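Local coordinates for protein endo-beta-1,4-glucanase (cellulase B) (Bacillus halodurans, PDB 4V2X) that hydrolyses beta-1,4-linked glucans internally, joining a family 5 catalytic barrel to an immunoglobulin-like module and a family 46 carbohydrate-binding module, the latter aiding attack on xyloglucan and mixed-linkage glucans, at residues E336-F341 against D373-D378; F377-A382 against A471-R476; R387-E392 against A465-G470; V409-H414 against E439-K444; N416-L421 against Q432-N437. One frame throughout, in Å; residues are numbered along the deposited sequence.

Contact 1 (E336-F341 against D373-D378)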
# COMPACT_ATOMS: atom_id res chain seq x y z
N GLU A 336 15.03 16.50 35.71
CA GLU A 336 15.13 15.71 34.49
C GLU A 336 13.87 15.89 33.63
O GLU A 336 13.95 15.94 32.40
CB GLU A 336 15.39 14.24 34.84
CG GLU A 336 16.62 14.05 35.72
CD GLU A 336 17.90 14.60 35.10
OE1 GLU A 336 18.19 14.28 33.93
OE2 GLU A 336 18.63 15.35 35.79
N LYS A 337 12.73 16.01 34.29
CA LYS A 337 11.46 16.29 33.62
C LYS A 337 11.55 17.62 32.88
O LYS A 337 11.15 17.73 31.72
CB LYS A 337 10.34 16.34 34.66
CG LYS A 337 8.96 16.65 34.12
CD LYS A 337 8.01 17.11 35.21
CE LYS A 337 7.86 16.07 36.31
NZ LYS A 337 6.94 16.57 37.37
N LEU A 338 12.07 18.64 33.56
CA LEU A 338 12.18 19.97 32.97
C LEU A 338 13.10 19.95 31.76
O LEU A 338 12.79 20.55 30.74
CB LEU A 338 12.69 20.98 34.00
CG LEU A 338 11.77 21.25 35.18
CD1 LEU A 338 12.48 22.16 36.17
CD2 LEU A 338 10.45 21.84 34.75
N LYS A 339 14.22 19.23 31.86
CA LYS A 339 15.16 19.17 30.75
C LYS A 339 14.57 18.44 29.55
O LYS A 339 14.82 18.84 28.42
CB LYS A 339 16.49 18.55 31.17
CG LYS A 339 17.28 19.48 32.09
CD LYS A 339 18.60 18.88 32.54
CE LYS A 339 18.41 17.81 33.60
NZ LYS A 339 19.70 17.37 34.18
N PHE A 340 13.78 17.39 29.79
CA PHE A 340 13.06 16.71 28.71
C PHE A 340 12.18 17.69 27.93
O PHE A 340 12.26 17.75 26.69
CB PHE A 340 12.19 15.56 29.25
CG PHE A 340 11.30 14.93 28.19
CD1 PHE A 340 11.78 13.94 27.35
CD2 PHE A 340 9.99 15.35 28.03
CE1 PHE A 340 10.97 13.39 26.37
CE2 PHE A 340 9.17 14.81 27.05
CZ PHE A 340 9.67 13.81 26.23
N PHE A 341 11.35 18.46 28.64
CA PHE A 341 10.46 19.39 27.96
C PHE A 341 11.22 20.51 27.24
O PHE A 341 10.87 20.86 26.12
CB PHE A 341 9.40 19.95 28.92
CG PHE A 341 8.27 18.99 29.18
CD1 PHE A 341 8.37 18.02 30.16
CD2 PHE A 341 7.10 19.07 28.44
CE1 PHE A 341 7.33 17.13 30.39
CE2 PHE A 341 6.05 18.20 28.67
CZ PHE A 341 6.17 17.21 29.64
N ASP A 373 1.97 22.45 38.64
CA ASP A 373 3.43 22.57 38.64
C ASP A 373 3.83 23.80 37.83
O ASP A 373 4.01 23.74 36.61
CB ASP A 373 4.07 21.30 38.05
CG ASP A 373 5.59 21.31 38.13
OD1 ASP A 373 6.17 22.37 38.44
OD2 ASP A 373 6.21 20.25 37.88
N GLN A 374 3.97 24.92 38.54
CA GLN A 374 4.30 26.18 37.89
C GLN A 374 5.67 26.13 37.23
O GLN A 374 5.89 26.76 36.21
CB GLN A 374 4.27 27.33 38.89
CG GLN A 374 4.34 28.71 38.23
CD GLN A 374 3.13 28.99 37.37
OE1 GLN A 374 1.99 28.76 37.78
NE2 GLN A 374 3.36 29.51 36.17
N GLU A 375 6.60 25.38 37.83
CA GLU A 375 7.94 25.23 37.28
C GLU A 375 7.89 24.58 35.90
O GLU A 375 8.56 25.01 34.97
CB GLU A 375 8.80 24.42 38.24
CG GLU A 375 10.29 24.52 38.02
CD GLU A 375 11.08 23.73 39.05
OE1 GLU A 375 10.54 22.74 39.57
OE2 GLU A 375 12.25 24.11 39.32
N LEU A 376 7.07 23.55 35.77
CA LEU A 376 6.92 22.89 34.47
C LEU A 376 6.31 23.84 33.46
O LEU A 376 6.79 23.93 32.33
CB LEU A 376 6.07 21.62 34.59
CG LEU A 376 5.81 20.88 33.28
CD1 LEU A 376 7.12 20.41 32.65
CD2 LEU A 376 4.86 19.72 33.53
N PHE A 377 5.24 24.53 33.84
CA PHE A 377 4.63 25.47 32.92
C PHE A 377 5.60 26.57 32.50
O PHE A 377 5.69 26.89 31.32
CB PHE A 377 3.35 26.11 33.44
CG PHE A 377 2.76 27.06 32.46
CD1 PHE A 377 2.18 26.59 31.28
CD2 PHE A 377 2.87 28.44 32.64
CE1 PHE A 377 1.69 27.46 30.34
CE2 PHE A 377 2.37 29.31 31.69
CZ PHE A 377 1.78 28.82 30.54
N ASP A 378 6.31 27.14 33.47
CA ASP A 378 7.27 28.20 33.18
C ASP A 378 8.32 27.73 32.17
O ASP A 378 8.72 28.49 31.30
CB ASP A 378 7.97 28.69 34.46
CG ASP A 378 7.06 29.56 35.33
OD1 ASP A 378 5.94 29.91 34.92
OD2 ASP A 378 7.49 29.89 36.45
O HOH W 1 4.82 18.19 36.71
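K337 NZ is gripped by several oxygens, one of them reached through water from D373 across the helix pair. The direct salt bridge from NZ to D373 OD2 is long at 3.8 Å. Water 1 closes the gap, accepting from K337 NZ and donating to D373 OD2 at 2.7 Å each. Q334 OE1 and T329 O also take hydrogen bonds from the lysine, while Q334 NE2 donates to D373 OD2 and to E375 OE1, so the charge pair is spread over a small polar network. D373 has a second task as N-cap of helix 374-385: its OD1 receives L376 N at 3.1 Å from well above the carboxylate plane. Beside this network the leucines do most of the packing. With CG anti to the backbone N (chi1 178°), L376 sends CD1 over one face of the F341 ring, 4.0 Å from its centroid, a CH-pi contact; F340 CD2 covers the other face. L338 splits its branches, CD1 lying against E375 CD at 3.6 Å and CD2 over the backbone at L376 CA. The two helices, which follow strands 315-320 and 354-357 of the (beta/alpha)8 barrel, run nearly parallel at -21° with axes 10.0 Å apart, and strand 473-480 lies against them through W473 and H474.

Contact 2 (F377-A382 against A471-R476)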
# COMPACT_ATOMS: atom_id res chain seq x y z
N PHE A 377 5.24 24.53 33.84
CA PHE A 377 4.63 25.47 32.92
C PHE A 377 5.60 26.57 32.50
O PHE A 377 5.69 26.89 31.32
CB PHE A 377 3.35 26.11 33.44
CG PHE A 377 2.76 27.06 32.46
CD1 PHE A 377 2.18 26.59 31.28
CD2 PHE A 377 2.87 28.44 32.64
CE1 PHE A 377 1.69 27.46 30.34
CE2 PHE A 377 2.37 29.31 31.69
CZ PHE A 377 1.78 28.82 30.54
N ASP A 378 6.31 27.14 33.47
CA ASP A 378 7.27 28.20 33.18
C ASP A 378 8.32 27.73 32.17
O ASP A 378 8.72 28.49 31.30
CB ASP A 378 7.97 28.69 34.46
CG ASP A 378 7.06 29.56 35.33
OD1 ASP A 378 5.94 29.91 34.92
OD2 ASP A 378 7.49 29.89 36.45
N MET A 379 8.74 26.47 32.28
CA MET A 379 9.72 25.92 31.36
C MET A 379 9.10 25.77 29.98
O MET A 379 9.73 26.12 28.98
CB MET A 379 10.25 24.58 31.86
CG MET A 379 11.29 23.95 30.94
SD MET A 379 12.73 25.01 30.64
CE MET A 379 13.82 24.46 31.94
N MET A 380 7.87 25.27 29.91
CA MET A 380 7.20 25.14 28.62
C MET A 380 7.01 26.50 27.96
O MET A 380 7.32 26.66 26.78
CB MET A 380 5.87 24.41 28.76
CG MET A 380 6.04 22.94 29.06
SD MET A 380 4.51 21.99 28.89
CE MET A 380 3.46 22.78 30.10
N ARG A 381 6.50 27.46 28.73
CA ARG A 381 6.25 28.81 28.22
C ARG A 381 7.53 29.46 27.72
O ARG A 381 7.52 30.12 26.68
CB ARG A 381 5.58 29.69 29.29
CG ARG A 381 5.39 31.13 28.85
CD ARG A 381 4.78 32.00 29.94
NE ARG A 381 4.87 33.41 29.58
CZ ARG A 381 4.66 34.44 30.40
NH1 ARG A 381 4.34 34.23 31.68
NH2 ARG A 381 4.77 35.68 29.95
N ALA A 382 8.64 29.30 28.46
CA ALA A 382 9.93 29.82 28.01
C ALA A 382 10.34 29.14 26.70
O ALA A 382 10.84 29.79 25.79
CB ALA A 382 11.00 29.58 29.07
N ALA A 471 13.93 30.46 31.27
CA ALA A 471 13.49 30.26 32.65
C ALA A 471 14.64 30.24 33.64
O ALA A 471 15.76 29.83 33.31
CB ALA A 471 12.70 28.97 32.74
N ASP A 472 14.37 30.69 34.86
CA ASP A 472 15.32 30.51 35.96
C ASP A 472 15.46 29.01 36.23
O ASP A 472 14.49 28.27 36.05
CB ASP A 472 14.79 31.16 37.25
CG ASP A 472 14.78 32.68 37.20
OD1 ASP A 472 15.42 33.29 36.32
OD2 ASP A 472 14.11 33.26 38.07
N TRP A 473 16.64 28.59 36.68
CA TRP A 473 16.86 27.21 37.14
C TRP A 473 16.96 27.20 38.66
O TRP A 473 17.69 28.01 39.25
CB TRP A 473 18.12 26.62 36.52
CG TRP A 473 18.33 25.17 36.85
CD1 TRP A 473 19.14 24.66 37.83
CD2 TRP A 473 17.72 24.04 36.21
NE1 TRP A 473 19.06 23.29 37.84
CE2 TRP A 473 18.20 22.88 36.85
CE3 TRP A 473 16.80 23.90 35.16
CZ2 TRP A 473 17.80 21.60 36.48
CZ3 TRP A 473 16.40 22.62 34.79
CH2 TRP A 473 16.91 21.48 35.45
N HIS A 474 16.23 26.29 39.30
CA HIS A 474 16.13 26.27 40.76
C HIS A 474 16.83 25.07 41.36
O HIS A 474 16.47 23.94 41.05
CB HIS A 474 14.66 26.24 41.16
CG HIS A 474 13.83 27.26 40.47
ND1 HIS A 474 13.78 28.58 40.88
CD2 HIS A 474 13.02 27.18 39.39
CE1 HIS A 474 12.97 29.26 40.09
NE2 HIS A 474 12.50 28.43 39.17
N PHE A 475 17.84 25.32 42.19
CA PHE A 475 18.51 24.26 42.94
C PHE A 475 17.92 24.15 44.33
O PHE A 475 18.06 25.08 45.14
CB PHE A 475 20.01 24.55 43.09
CG PHE A 475 20.76 24.61 41.80
CD1 PHE A 475 21.18 23.45 41.16
CD2 PHE A 475 21.10 25.84 41.23
CE1 PHE A 475 21.89 23.51 39.97
CE2 PHE A 475 21.81 25.90 40.05
CZ PHE A 475 22.20 24.73 39.42
N ARG A 476 17.30 23.02 44.62
CA ARG A 476 16.78 22.76 45.95
C ARG A 476 17.95 22.34 46.83
O ARG A 476 18.70 21.42 46.48
CB ARG A 476 15.72 21.66 45.91
CG ARG A 476 14.51 22.03 45.08
CD ARG A 476 13.59 20.83 44.85
NE ARG A 476 12.90 20.45 46.07
CZ ARG A 476 11.84 21.09 46.56
NH1 ARG A 476 11.36 22.14 45.91
NH2 ARG A 476 11.28 20.69 47.69
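A382 and A471 meet methyl to methyl at the tightest point of a contact carried by van der Waals packing. A382 CB approaches A471 N at 3.8 Å and A471 CB at 4.1 Å, so a methyl group of the helix rests against the start of the segment leading into strand 473-480. The small size of both side chains lets the backbones come close, with the CA atoms of A382 and A471 5.9 Å apart. One turn earlier, D378 contributes its carbonyl, whose O lies 4.3 Å from A471 CB.

The second kind of interaction is sulfur and methyl packing. M379 has CG anti to its backbone N (chi1 -179°), then bends at chi2 (57°), which carries SD past A471 CB at 4.5 Å and brings CE to the tryptophan. There M379 CE meets W473 CZ3 at 4.3 Å, arriving at the edge of the indole and near its plane; the contact is thus with the benzo rim and not a stack on the face.

Polar groups are satisfied by third parties. W473 NE1 donates to S393 O, which holds the indole by its far end, and A471 N bonds S388 OG, a residue that both M379 and A382 also touch.

In the fold, this is a seam between modules: helix 374-385, the helix after the last barrel strand, meets strand 473-480 of the immunoglobulin-like module. Helix 334-350 packs on both parties, through L338 on M379 and K339 on W473, while strand 390-391 lines M379 and W473, and strand 458-467 presents F467 to the indole.

Contact 3 (R387-E392 against A465-G470). With CA (calcium ion), chain C.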
# COMPACT_ATOMS: atom_id res chain seq x y z
N ARG A 387 15.48 28.78 24.09
CA ARG A 387 16.07 27.81 25.00
C ARG A 387 16.30 28.37 26.38
O ARG A 387 16.58 29.56 26.55
CB ARG A 387 17.38 27.26 24.45
CG ARG A 387 17.23 26.56 23.10
CD ARG A 387 18.27 25.48 22.93
NE ARG A 387 18.03 24.32 23.79
CZ ARG A 387 18.70 23.18 23.73
NH1 ARG A 387 19.68 23.00 22.84
NH2 ARG A 387 18.40 22.18 24.56
N SER A 388 16.18 27.50 27.37
CA SER A 388 16.51 27.83 28.74
C SER A 388 17.77 27.08 29.16
O SER A 388 18.02 25.94 28.73
CB SER A 388 15.36 27.47 29.68
OG SER A 388 14.20 28.25 29.41
N SER A 389 18.55 27.71 30.02
CA SER A 389 19.73 27.10 30.58
C SER A 389 19.29 26.13 31.65
O SER A 389 18.34 26.40 32.40
CB SER A 389 20.63 28.17 31.18
OG SER A 389 20.95 29.14 30.20
N VAL A 390 19.96 24.99 31.72
CA VAL A 390 19.63 23.95 32.68
C VAL A 390 20.91 23.50 33.37
O VAL A 390 21.98 24.06 33.12
CB VAL A 390 18.91 22.77 32.00
CG1 VAL A 390 17.61 23.25 31.36
CG2 VAL A 390 19.78 22.11 30.94
N ALA A 391 20.81 22.51 34.25
CA ALA A 391 21.97 22.05 34.99
C ALA A 391 21.92 20.54 35.19
O ALA A 391 20.89 19.90 34.95
CB ALA A 391 22.07 22.77 36.33
N GLU A 392 23.05 19.98 35.63
CA GLU A 392 23.15 18.55 35.87
C GLU A 392 22.04 18.03 36.78
O GLU A 392 21.56 16.91 36.60
CB GLU A 392 24.53 18.19 36.45
CG GLU A 392 24.83 18.81 37.80
CD GLU A 392 26.18 18.37 38.34
OE1 GLU A 392 27.20 18.96 37.93
OE2 GLU A 392 26.22 17.45 39.18
N ALA A 465 19.34 30.21 39.85
CA ALA A 465 20.17 30.76 38.79
C ALA A 465 19.31 31.50 37.80
O ALA A 465 18.34 30.95 37.27
CB ALA A 465 20.95 29.65 38.08
N GLU A 466 19.70 32.75 37.55
CA GLU A 466 18.99 33.65 36.64
C GLU A 466 19.82 33.84 35.38
O GLU A 466 21.05 33.95 35.45
CB GLU A 466 18.76 35.01 37.31
CG GLU A 466 17.90 34.94 38.55
CD GLU A 466 17.82 36.26 39.31
OE1 GLU A 466 18.76 37.07 39.21
OE2 GLU A 466 16.81 36.48 40.01
N PHE A 467 19.15 33.84 34.23
CA PHE A 467 19.81 33.94 32.94
C PHE A 467 19.21 35.09 32.13
O PHE A 467 18.10 35.55 32.40
CB PHE A 467 19.68 32.61 32.19
CG PHE A 467 20.22 31.44 32.96
CD1 PHE A 467 21.58 31.13 32.92
CD2 PHE A 467 19.39 30.68 33.77
CE1 PHE A 467 22.09 30.07 33.65
CE2 PHE A 467 19.89 29.62 34.50
CZ PHE A 467 21.24 29.32 34.44
N ASN A 468 19.96 35.55 31.13
CA ASN A 468 19.52 36.69 30.32
C ASN A 468 18.30 36.34 29.46
O ASN A 468 17.51 37.22 29.11
CB ASN A 468 20.66 37.25 29.46
CG ASN A 468 21.14 36.27 28.40
OD1 ASN A 468 21.05 35.05 28.56
ND2 ASN A 468 21.68 36.81 27.32
N ARG A 469 18.16 35.07 29.11
CA ARG A 469 16.99 34.56 28.42
C ARG A 469 16.52 33.27 29.08
O ARG A 469 17.31 32.57 29.71
CB ARG A 469 17.33 34.26 26.96
CG ARG A 469 17.89 35.44 26.19
CD ARG A 469 18.17 35.09 24.74
NE ARG A 469 19.19 34.05 24.61
CZ ARG A 469 19.53 33.46 23.47
NH1 ARG A 469 18.94 33.80 22.33
NH2 ARG A 469 20.47 32.52 23.46
N GLY A 470 15.23 32.98 28.93
CA GLY A 470 14.70 31.69 29.37
C GLY A 470 14.40 31.62 30.85
O GLY A 470 14.61 32.58 31.60
CA CA C . 16.01 36.17 33.32
O HOH W 2 17.38 30.10 31.01
O HOH W 3 16.15 33.62 33.80
O HOH W 4 16.08 37.90 31.71
O HOH W 5 15.19 35.18 31.36
O HOH W 6 13.49 35.93 33.64
O HOH W 7 17.70 37.62 34.41
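The backbones draw closest where S388 CA and G470 CA lie 4.3 Å apart, the residues leading into strand 390-391 passing the turn that follows strand 458-467. The contact lies at the end of the immunoglobulin-like beta-sandwich module that faces the catalytic barrel. G470 has a positive phi of 81°, and a side chain there would run into R387 O and S388 OG; S388 OG, hydrogen-bonded to A471 N, already lies 3.5 Å from G470 CA. S389 is the central side chain. Its CB sits over the middle of the F467 ring, 3.4 Å from the centroid and 9° off the normal, a close CH-pi contact. The neighbouring OG, also above that face, is bonded to L413 O and N416 ND2, which fixes the serine's rotation. Replacing F467 with an alanine here would probably leave S389 CB without its ring face and open a gap beside W473 and L418. Water 2 joins the segments, accepting from S389 N and donating to R469 O. The turn also binds calcium through its main chain: water 3, itself a metal ligand, accepts from F467 N and donates to G470 O, while F467 O reaches the ion directly at 2.4 Å.

Contact 4 (V409-H414 against E439-K444)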
# COMPACT_ATOMS: atom_id res chain seq x y z
N VAL A 409 28.46 22.78 40.29
CA VAL A 409 27.53 22.08 39.42
C VAL A 409 27.76 22.52 37.98
O VAL A 409 28.13 23.67 37.72
CB VAL A 409 26.05 22.32 39.81
CG1 VAL A 409 25.73 21.62 41.13
CG2 VAL A 409 25.72 23.80 39.92
N SER A 410 27.54 21.60 37.05
CA SER A 410 27.65 21.88 35.62
C SER A 410 26.33 22.42 35.09
O SER A 410 25.28 21.81 35.31
CB SER A 410 28.03 20.62 34.85
OG SER A 410 29.37 20.26 35.13
N LEU A 411 26.41 23.56 34.41
CA LEU A 411 25.28 24.14 33.71
C LEU A 411 25.38 23.78 32.25
O LEU A 411 26.46 23.54 31.72
CB LEU A 411 25.32 25.67 33.82
CG LEU A 411 25.35 26.31 35.20
CD1 LEU A 411 25.35 27.83 35.05
CD2 LEU A 411 24.18 25.84 36.06
N GLN A 412 24.22 23.73 31.60
CA GLN A 412 24.16 23.68 30.15
C GLN A 412 23.50 24.99 29.72
O GLN A 412 22.28 25.14 29.80
CB GLN A 412 23.36 22.45 29.69
CG GLN A 412 24.07 21.12 29.96
CD GLN A 412 23.97 20.64 31.40
OE1 GLN A 412 22.89 20.58 31.98
NE2 GLN A 412 25.12 20.28 31.98
N LEU A 413 24.33 25.95 29.31
CA LEU A 413 23.86 27.31 29.09
C LEU A 413 22.93 27.46 27.89
O LEU A 413 22.08 28.36 27.89
CB LEU A 413 25.05 28.28 28.98
CG LEU A 413 25.79 28.53 30.30
CD1 LEU A 413 27.07 29.32 30.06
CD2 LEU A 413 24.90 29.24 31.32
N HIS A 414 23.07 26.59 26.89
CA HIS A 414 22.18 26.61 25.73
C HIS A 414 22.14 27.99 25.07
O HIS A 414 21.09 28.46 24.61
CB HIS A 414 20.75 26.16 26.11
CG HIS A 414 20.63 24.72 26.47
ND1 HIS A 414 19.66 24.24 27.33
CD2 HIS A 414 21.35 23.64 26.08
CE1 HIS A 414 19.80 22.93 27.45
NE2 HIS A 414 20.82 22.54 26.71
N GLU A 439 31.09 26.71 32.13
CA GLU A 439 29.76 26.25 32.51
C GLU A 439 29.74 25.62 33.91
O GLU A 439 28.72 25.06 34.32
CB GLU A 439 29.21 25.27 31.47
CG GLU A 439 28.78 25.94 30.17
CD GLU A 439 28.10 24.99 29.20
OE1 GLU A 439 28.66 23.91 28.92
OE2 GLU A 439 27.00 25.32 28.71
N ARG A 440 30.86 25.71 34.63
CA ARG A 440 30.93 25.22 36.01
C ARG A 440 30.55 26.32 36.99
O ARG A 440 31.30 27.29 37.18
CB ARG A 440 32.34 24.71 36.34
CG ARG A 440 32.80 23.55 35.47
CD ARG A 440 32.21 22.23 35.95
NE ARG A 440 32.88 21.74 37.16
CZ ARG A 440 34.09 21.17 37.18
NH1 ARG A 440 34.79 20.99 36.05
NH2 ARG A 440 34.60 20.76 38.33
N LEU A 441 29.39 26.17 37.62
CA LEU A 441 28.90 27.09 38.64
C LEU A 441 29.29 26.62 40.03
O LEU A 441 28.92 25.51 40.44
CB LEU A 441 27.38 27.21 38.58
CG LEU A 441 26.72 28.11 39.63
CD1 LEU A 441 27.14 29.56 39.47
CD2 LEU A 441 25.20 27.98 39.56
N THR A 442 30.01 27.46 40.77
CA THR A 442 30.33 27.17 42.16
C THR A 442 29.51 28.06 43.08
O THR A 442 29.55 29.29 42.96
CB THR A 442 31.83 27.39 42.45
OG1 THR A 442 32.61 26.48 41.68
CG2 THR A 442 32.13 27.17 43.92
N VAL A 443 28.75 27.43 43.97
CA VAL A 443 28.08 28.14 45.05
C VAL A 443 28.93 28.00 46.31
O VAL A 443 29.20 26.89 46.77
CB VAL A 443 26.66 27.59 45.31
CG1 VAL A 443 25.94 28.45 46.35
CG2 VAL A 443 25.85 27.52 44.02
N LYS A 444 29.34 29.13 46.88
CA LYS A 444 30.28 29.11 48.00
C LYS A 444 29.63 28.57 49.29
O LYS A 444 28.44 28.78 49.56
CB LYS A 444 30.87 30.50 48.25
CG LYS A 444 31.68 31.06 47.08
CD LYS A 444 33.02 30.37 46.93
CE LYS A 444 33.70 30.75 45.62
NZ LYS A 444 34.10 32.18 45.56
O HOH W 8 25.00 24.52 26.38
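E439 reaches along the end of strand 407-412, neighbour of strand 440-443 in the antiparallel sheet of the immunoglobulin-like module. Its CB lies 3.3 Å from L411 O; CG, anti to the carbonyl carbon (chi1 -74°), passes L413 CD1 at 3.8 Å, the two side chains lying alongside but running opposite ways. CD returns to L411 O at 3.3 Å, and OE1 also has that oxygen nearby. Extended beyond CG, the chain delivers OE2 to L413 N, a bond of 2.8 Å that is almost straight at 175° and arrives on the anti side of the carboxylate, tilted out of its plane. The same OE2 receives water 8, which accepts in turn from H414 N. Farther along, V409 and L441 form an antiparallel hydrogen-bonded pair, V409 N to L441 O and L441 N to V409 O both 2.8 Å, and their side chains lie side by side, V409 CG2 on L441 CB at 4.0 Å, on the face that F475 covers. S410 and R440 share the other face as a non-hydrogen-bonded pair. Past the last backbone bond, L411 N to E439 O, the carboxylate extends the pairing, its charge probably strengthening the grip on two successive amides, L413 directly and H414 through water, as the strand turns away.

Contact 5 (N416-L421 against Q432-N437)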
# COMPACT_ATOMS: atom_id res chain seq x y z
N ASN A 416 22.73 30.97 26.48
CA ASN A 416 22.42 32.07 27.38
C ASN A 416 23.59 32.42 28.27
O ASN A 416 24.61 31.72 28.28
CB ASN A 416 21.22 31.73 28.25
CG ASN A 416 20.01 31.31 27.44
OD1 ASN A 416 19.77 31.83 26.34
ND2 ASN A 416 19.25 30.37 27.96
N GLU A 417 23.45 33.52 29.00
CA GLU A 417 24.45 33.94 29.97
C GLU A 417 23.81 33.98 31.35
O GLU A 417 22.64 34.35 31.50
CB GLU A 417 24.99 35.33 29.61
CG GLU A 417 25.51 35.46 28.17
CD GLU A 417 26.79 34.69 27.90
OE1 GLU A 417 27.42 34.19 28.86
OE2 GLU A 417 27.17 34.58 26.71
N LEU A 418 24.59 33.60 32.36
CA LEU A 418 24.16 33.72 33.76
C LEU A 418 24.19 35.20 34.14
O LEU A 418 25.21 35.86 33.98
CB LEU A 418 25.11 32.94 34.66
CG LEU A 418 24.79 32.94 36.16
CD1 LEU A 418 23.61 32.03 36.45
CD2 LEU A 418 26.01 32.52 36.96
N THR A 419 23.06 35.73 34.61
CA THR A 419 22.98 37.14 35.00
C THR A 419 23.03 37.34 36.50
O THR A 419 23.36 38.44 36.97
CB THR A 419 21.72 37.82 34.44
OG1 THR A 419 20.56 37.08 34.83
CG2 THR A 419 21.78 37.87 32.92
N GLY A 420 22.71 36.30 37.26
CA GLY A 420 22.73 36.41 38.71
C GLY A 420 22.33 35.13 39.40
O GLY A 420 21.91 34.17 38.76
N LEU A 421 22.48 35.13 40.72
CA LEU A 421 22.15 34.00 41.56
C LEU A 421 21.45 34.55 42.79
O LEU A 421 21.82 35.61 43.30
CB LEU A 421 23.44 33.28 41.96
CG LEU A 421 23.37 31.78 42.21
CD1 LEU A 421 22.94 31.05 40.94
CD2 LEU A 421 24.70 31.25 42.72
N GLN A 432 32.29 36.88 45.40
CA GLN A 432 32.19 36.67 46.84
C GLN A 432 31.37 35.43 47.18
O GLN A 432 31.81 34.58 47.95
CB GLN A 432 31.56 37.90 47.51
CG GLN A 432 31.49 37.83 49.03
CD GLN A 432 30.46 38.80 49.60
OE1 GLN A 432 30.62 40.01 49.51
NE2 GLN A 432 29.40 38.25 50.20
N ASP A 433 30.17 35.34 46.61
CA ASP A 433 29.20 34.29 46.97
C ASP A 433 29.12 33.14 45.97
O ASP A 433 28.64 32.06 46.32
CB ASP A 433 27.82 34.91 47.12
CG ASP A 433 27.74 35.93 48.24
OD1 ASP A 433 28.49 35.81 49.23
OD2 ASP A 433 26.92 36.86 48.11
N TYR A 434 29.57 33.36 44.74
CA TYR A 434 29.58 32.33 43.72
C TYR A 434 30.53 32.67 42.58
O TYR A 434 30.94 33.82 42.40
CB TYR A 434 28.16 32.11 43.16
CG TYR A 434 27.63 33.26 42.33
CD1 TYR A 434 26.98 34.33 42.93
CD2 TYR A 434 27.77 33.26 40.95
CE1 TYR A 434 26.49 35.38 42.17
CE2 TYR A 434 27.28 34.30 40.19
CZ TYR A 434 26.64 35.36 40.80
OH TYR A 434 26.15 36.39 40.03
N GLU A 435 30.88 31.65 41.79
CA GLU A 435 31.68 31.83 40.59
C GLU A 435 31.12 31.02 39.46
O GLU A 435 30.63 29.92 39.66
CB GLU A 435 33.11 31.36 40.82
CG GLU A 435 33.86 32.11 41.89
CD GLU A 435 35.29 31.64 41.99
OE1 GLU A 435 35.90 31.39 40.93
OE2 GLU A 435 35.80 31.52 43.12
N LEU A 436 31.23 31.57 38.25
CA LEU A 436 30.98 30.81 37.04
C LEU A 436 32.27 30.75 36.27
O LEU A 436 32.81 31.77 35.85
CB LEU A 436 29.89 31.47 36.20
CG LEU A 436 29.54 30.72 34.91
CD1 LEU A 436 28.94 29.35 35.21
CD2 LEU A 436 28.59 31.55 34.06
N ASN A 437 32.79 29.54 36.10
CA ASN A 437 33.97 29.30 35.29
C ASN A 437 33.58 28.41 34.13
O ASN A 437 33.38 27.21 34.30
CB ASN A 437 35.06 28.67 36.14
CG ASN A 437 35.51 29.58 37.27
OD1 ASN A 437 36.12 30.62 37.03
ND2 ASN A 437 35.19 29.21 38.51
O HOH W 9 23.75 37.74 41.48
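Aromatic packing comes first: L421 lies across the ring of Y434, its CB 3.9 Å from the centroid and 17° off the normal in a CH-pi contact. Its CD2 reaches the root of the ring, 3.6 Å from Y434 CG. The tyrosine can present this face because CG stands between its backbone N and carbonyl carbon (chi1 69°), turning the ring in toward strand 418-423.

Aliphatic packing continues the layer. L418 CD2 meets Y434 CE2 obliquely at 3.9 Å, and L418 CB touches L436 CD2 at 3.8 Å.

Polar contact is left to one water. Water 9 accepts from L421 N at 3.0 Å and is hydrogen-bonded to Y434 OH, while G420 CA lies against the same hydroxyl; G420 and T419 form a classic beta bulge opposite E466.

With strand axes 9.0 Å apart, these are strands of the two sheets facing each other in the immunoglobulin-like sandwich, and L441 adds to the layer from strand 440-443. An alanine replacing Y434 would probably strip L421 of its ring cover and leave water 9 with one protein partner fewer. The sheets are thus joined here by apolar side chains, with the phenol OH meeting a water that also takes the L421 amide.

The five contacts trace a path from the catalytic barrel into the immunoglobulin-like module. Contacts 1 and 2, with centres 6 Å apart, share helix 374-385, which the first ties to a neighbouring barrel helix and the second to strand 473-480. Contact 2 spans most of the module in sequence; contacts 3, 4 and 5 are nested successively inside it, like brackets. Contacts 2, 3 and 5 reach the mixed sheet, contacts 3, 4 and 5 the antiparallel sheet facing it, and contacts 4 and 5 lie 8 Å apart. From contact 1 to contact 5 the centres separate by 22 Å. Core packing and module junction are therefore continuous, consistent with a defined placement of the module on the barrel.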